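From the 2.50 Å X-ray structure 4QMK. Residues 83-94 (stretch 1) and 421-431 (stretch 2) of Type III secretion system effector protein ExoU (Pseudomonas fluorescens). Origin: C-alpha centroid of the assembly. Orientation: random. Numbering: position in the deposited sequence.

Stretch 1 (83-94) GMVQALEEADKL
Stretch 2, residues 421-431: TVSGHLQQREL

Stretch 1 opens with the last turns of a helix that begins earlier in the chain, and stretch 2 continues a helix that also begins earlier in the chain; the two axes run in broadly the same direction, crossing at -40° with a closest approach of 8.7 Å. Register is set by two CA pairs: Met-84 CA lies 6.0 Å from Val-422 CA. Ala-87 CA lies 5.4 Å from Ser-423 CA. Met-84 (chi1 t, chi2 m, chi3 m) points sideways; its CG packs 3.9 Å from Val-422 CG2 (chi1 t), while the end of the side chain leads away. Ala-87 points its CB toward the partner: its small methyl permits the close backbone approach, with CB 3.6 Å from Val-422 CG1 and 3.8 Å from Ser-423 OG (chi1 m). One residue on, Leu-88 (m, t) sets out sideways but brings CD2 within 3.9 Å of CD1 of Leu-426 (m, t), extending the apolar seam. Glu-90, more exposed, places OE2 3.5 Å from Ser-423 OG. By Asp-92 (phi/psi 48/33) the chain is no longer helical, and Lys-93 (-107/2) turns toward stretch 2; Lys-93 N donates a backbone hydrogen bond to Leu-88 O (2.8 Å). The long Lys-93 side chain (m, t, -102°, t) reaches Glu-430 (m, t), where NZ donates to OE2 at 3.0 Å in a salt bridge. Two waters extend its reach, linking NZ to Leu-426 O and to Gln-427 OE1.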

# COMPACT_ATOMS: atom_id res chain seq x y z
N GLY A 83 7.06 36.94 -0.62
CA GLY A 83 8.34 37.66 -0.67
C GLY A 83 9.55 36.72 -0.42
O GLY A 83 10.65 36.89 -1.02
N MET A 84 9.36 35.73 0.43
CA MET A 84 10.42 34.79 0.68
C MET A 84 10.76 34.04 -0.63
O MET A 84 11.95 33.83 -0.96
CB MET A 84 10.00 33.87 1.83
CG MET A 84 10.97 32.78 2.17
SD MET A 84 10.66 31.31 1.21
CE MET A 84 9.03 30.93 1.87
N VAL A 85 9.75 33.68 -1.39
CA VAL A 85 10.00 33.00 -2.66
C VAL A 85 10.61 33.94 -3.73
O VAL A 85 11.43 33.50 -4.58
CB VAL A 85 8.73 32.41 -3.23
CG1 VAL A 85 9.01 31.69 -4.55
CG2 VAL A 85 8.09 31.51 -2.21
N GLN A 86 10.19 35.21 -3.72
CA GLN A 86 10.77 36.17 -4.62
C GLN A 86 12.26 36.24 -4.36
O GLN A 86 13.06 36.10 -5.28
CB GLN A 86 10.10 37.53 -4.45
CG GLN A 86 8.66 37.56 -4.88
CD GLN A 86 7.84 38.62 -4.15
OE1 GLN A 86 8.38 39.65 -3.71
NE2 GLN A 86 6.53 38.41 -4.07
N ALA A 87 12.63 36.42 -3.10
CA ALA A 87 14.05 36.47 -2.67
C ALA A 87 14.83 35.25 -3.09
O ALA A 87 15.94 35.38 -3.54
CB ALA A 87 14.14 36.62 -1.16
N LEU A 88 14.26 34.05 -2.95
CA LEU A 88 15.00 32.85 -3.39
C LEU A 88 15.28 32.81 -4.89
O LEU A 88 16.40 32.53 -5.31
CB LEU A 88 14.29 31.57 -2.98
CG LEU A 88 14.39 31.26 -1.50
CD1 LEU A 88 13.41 30.15 -1.17
CD2 LEU A 88 15.80 30.85 -1.12
N GLU A 89 14.26 33.13 -5.68
CA GLU A 89 14.34 33.03 -7.13
C GLU A 89 15.24 34.12 -7.68
O GLU A 89 16.15 33.85 -8.46
CB GLU A 89 12.93 33.15 -7.71
CG GLU A 89 12.72 32.42 -9.02
CD GLU A 89 11.30 32.63 -9.53
OE1 GLU A 89 10.97 33.78 -9.91
OE2 GLU A 89 10.54 31.64 -9.57
N GLU A 90 14.98 35.35 -7.26
CA GLU A 90 15.79 36.52 -7.67
C GLU A 90 17.29 36.37 -7.34
O GLU A 90 18.12 37.06 -7.89
CB GLU A 90 15.18 37.77 -7.04
CG GLU A 90 16.15 38.80 -6.51
CD GLU A 90 15.43 39.78 -5.59
OE1 GLU A 90 14.24 40.10 -5.91
OE2 GLU A 90 16.02 40.18 -4.53
N ALA A 91 17.63 35.45 -6.45
CA ALA A 91 19.02 35.14 -6.14
C ALA A 91 19.45 33.81 -6.77
O ALA A 91 20.49 33.27 -6.41
CB ALA A 91 19.19 35.09 -4.64
N ASP A 92 18.66 33.30 -7.72
CA ASP A 92 18.91 31.99 -8.34
C ASP A 92 19.18 30.90 -7.31
O ASP A 92 19.95 29.94 -7.56
CB ASP A 92 20.07 32.06 -9.35
CG ASP A 92 19.63 32.52 -10.72
OD1 ASP A 92 18.40 32.61 -11.00
OD2 ASP A 92 20.52 32.76 -11.56
N LYS A 93 18.56 31.01 -6.14
CA LYS A 93 18.77 30.00 -5.13
C LYS A 93 17.58 29.07 -4.95
O LYS A 93 17.64 28.16 -4.15
CB LYS A 93 19.35 30.61 -3.84
CG LYS A 93 20.86 30.75 -3.95
CD LYS A 93 21.62 31.30 -2.75
CE LYS A 93 22.01 32.76 -2.91
NZ LYS A 93 22.89 33.27 -1.81
N LEU A 94 16.53 29.25 -5.73
CA LEU A 94 15.36 28.36 -5.64
C LEU A 94 15.60 27.03 -6.36
O LEU A 94 15.10 25.97 -5.95
CB LEU A 94 14.11 29.05 -6.18
CG LEU A 94 12.84 28.19 -6.11
CD1 LEU A 94 12.60 27.59 -4.70
CD2 LEU A 94 11.63 29.00 -6.53
N THR A 421 14.20 40.70 4.10
CA THR A 421 14.75 40.03 5.23
C THR A 421 15.49 38.78 4.77
O THR A 421 16.64 38.56 5.10
CB THR A 421 13.64 39.67 6.24
OG1 THR A 421 13.07 40.87 6.76
CG2 THR A 421 14.19 38.90 7.41
N VAL A 422 14.83 38.01 3.94
CA VAL A 422 15.39 36.81 3.41
C VAL A 422 16.61 37.07 2.53
O VAL A 422 17.64 36.35 2.66
CB VAL A 422 14.33 36.05 2.65
CG1 VAL A 422 14.93 34.91 1.86
CG2 VAL A 422 13.29 35.54 3.63
N SER A 423 16.52 38.07 1.64
CA SER A 423 17.67 38.49 0.84
C SER A 423 18.82 38.82 1.79
O SER A 423 19.96 38.42 1.55
CB SER A 423 17.38 39.75 -0.01
OG SER A 423 16.74 39.43 -1.23
N GLY A 424 18.51 39.54 2.87
CA GLY A 424 19.54 39.91 3.85
C GLY A 424 20.13 38.66 4.47
O GLY A 424 21.33 38.53 4.62
N HIS A 425 19.28 37.70 4.77
CA HIS A 425 19.72 36.52 5.38
C HIS A 425 20.61 35.71 4.42
O HIS A 425 21.65 35.21 4.79
CB HIS A 425 18.53 35.72 5.84
CG HIS A 425 18.90 34.44 6.48
ND1 HIS A 425 19.01 33.26 5.78
CD2 HIS A 425 19.23 34.14 7.75
CE1 HIS A 425 19.38 32.29 6.59
NE2 HIS A 425 19.54 32.81 7.79
N LEU A 426 20.20 35.60 3.16
CA LEU A 426 20.95 34.79 2.18
C LEU A 426 22.30 35.39 1.93
O LEU A 426 23.26 34.66 1.77
CB LEU A 426 20.17 34.68 0.87
CG LEU A 426 18.84 33.92 1.01
CD1 LEU A 426 18.08 33.92 -0.27
CD2 LEU A 426 19.10 32.48 1.45
N GLN A 427 22.39 36.72 1.97
CA GLN A 427 23.64 37.41 1.77
C GLN A 427 24.59 37.17 2.93
O GLN A 427 25.73 36.81 2.73
CB GLN A 427 23.40 38.90 1.56
CG GLN A 427 22.84 39.32 0.19
CD GLN A 427 23.86 39.19 -0.95
OE1 GLN A 427 24.17 38.08 -1.41
NE2 GLN A 427 24.40 40.32 -1.40
N GLN A 428 24.10 37.33 4.15
CA GLN A 428 24.88 37.13 5.38
C GLN A 428 25.42 35.72 5.43
O GLN A 428 26.56 35.47 5.86
CB GLN A 428 24.00 37.39 6.60
CG GLN A 428 24.65 37.07 7.95
CD GLN A 428 25.83 37.99 8.21
OE1 GLN A 428 25.73 39.20 7.97
NE2 GLN A 428 26.95 37.44 8.68
N ARG A 429 24.61 34.76 5.02
CA ARG A 429 25.08 33.40 5.02
C ARG A 429 26.34 33.23 4.12
O ARG A 429 27.25 32.46 4.44
CB ARG A 429 23.98 32.43 4.58
CG ARG A 429 22.79 32.31 5.51
CD ARG A 429 23.16 31.78 6.88
NE ARG A 429 23.62 30.38 6.84
CZ ARG A 429 24.48 29.84 7.72
NH1 ARG A 429 24.96 30.56 8.68
NH2 ARG A 429 24.84 28.60 7.61
N GLU A 430 26.41 33.94 3.02
CA GLU A 430 27.59 33.82 2.16
C GLU A 430 28.90 34.35 2.82
O GLU A 430 29.99 34.00 2.37
CB GLU A 430 27.38 34.57 0.87
CG GLU A 430 26.33 33.99 -0.04
CD GLU A 430 26.42 34.64 -1.41
OE1 GLU A 430 27.29 35.54 -1.57
OE2 GLU A 430 25.64 34.27 -2.32
N LEU A 431 28.78 35.17 3.86
CA LEU A 431 29.92 35.73 4.53
C LEU A 431 30.48 34.82 5.69
O LEU A 431 31.54 35.09 6.23
CB LEU A 431 29.55 37.09 5.10
CG LEU A 431 29.05 38.13 4.09
CD1 LEU A 431 28.85 39.47 4.78
CD2 LEU A 431 30.03 38.26 2.91
O HOH W 1 22.91 32.10 1.09
O HOH W 2 22.03 35.88 -1.85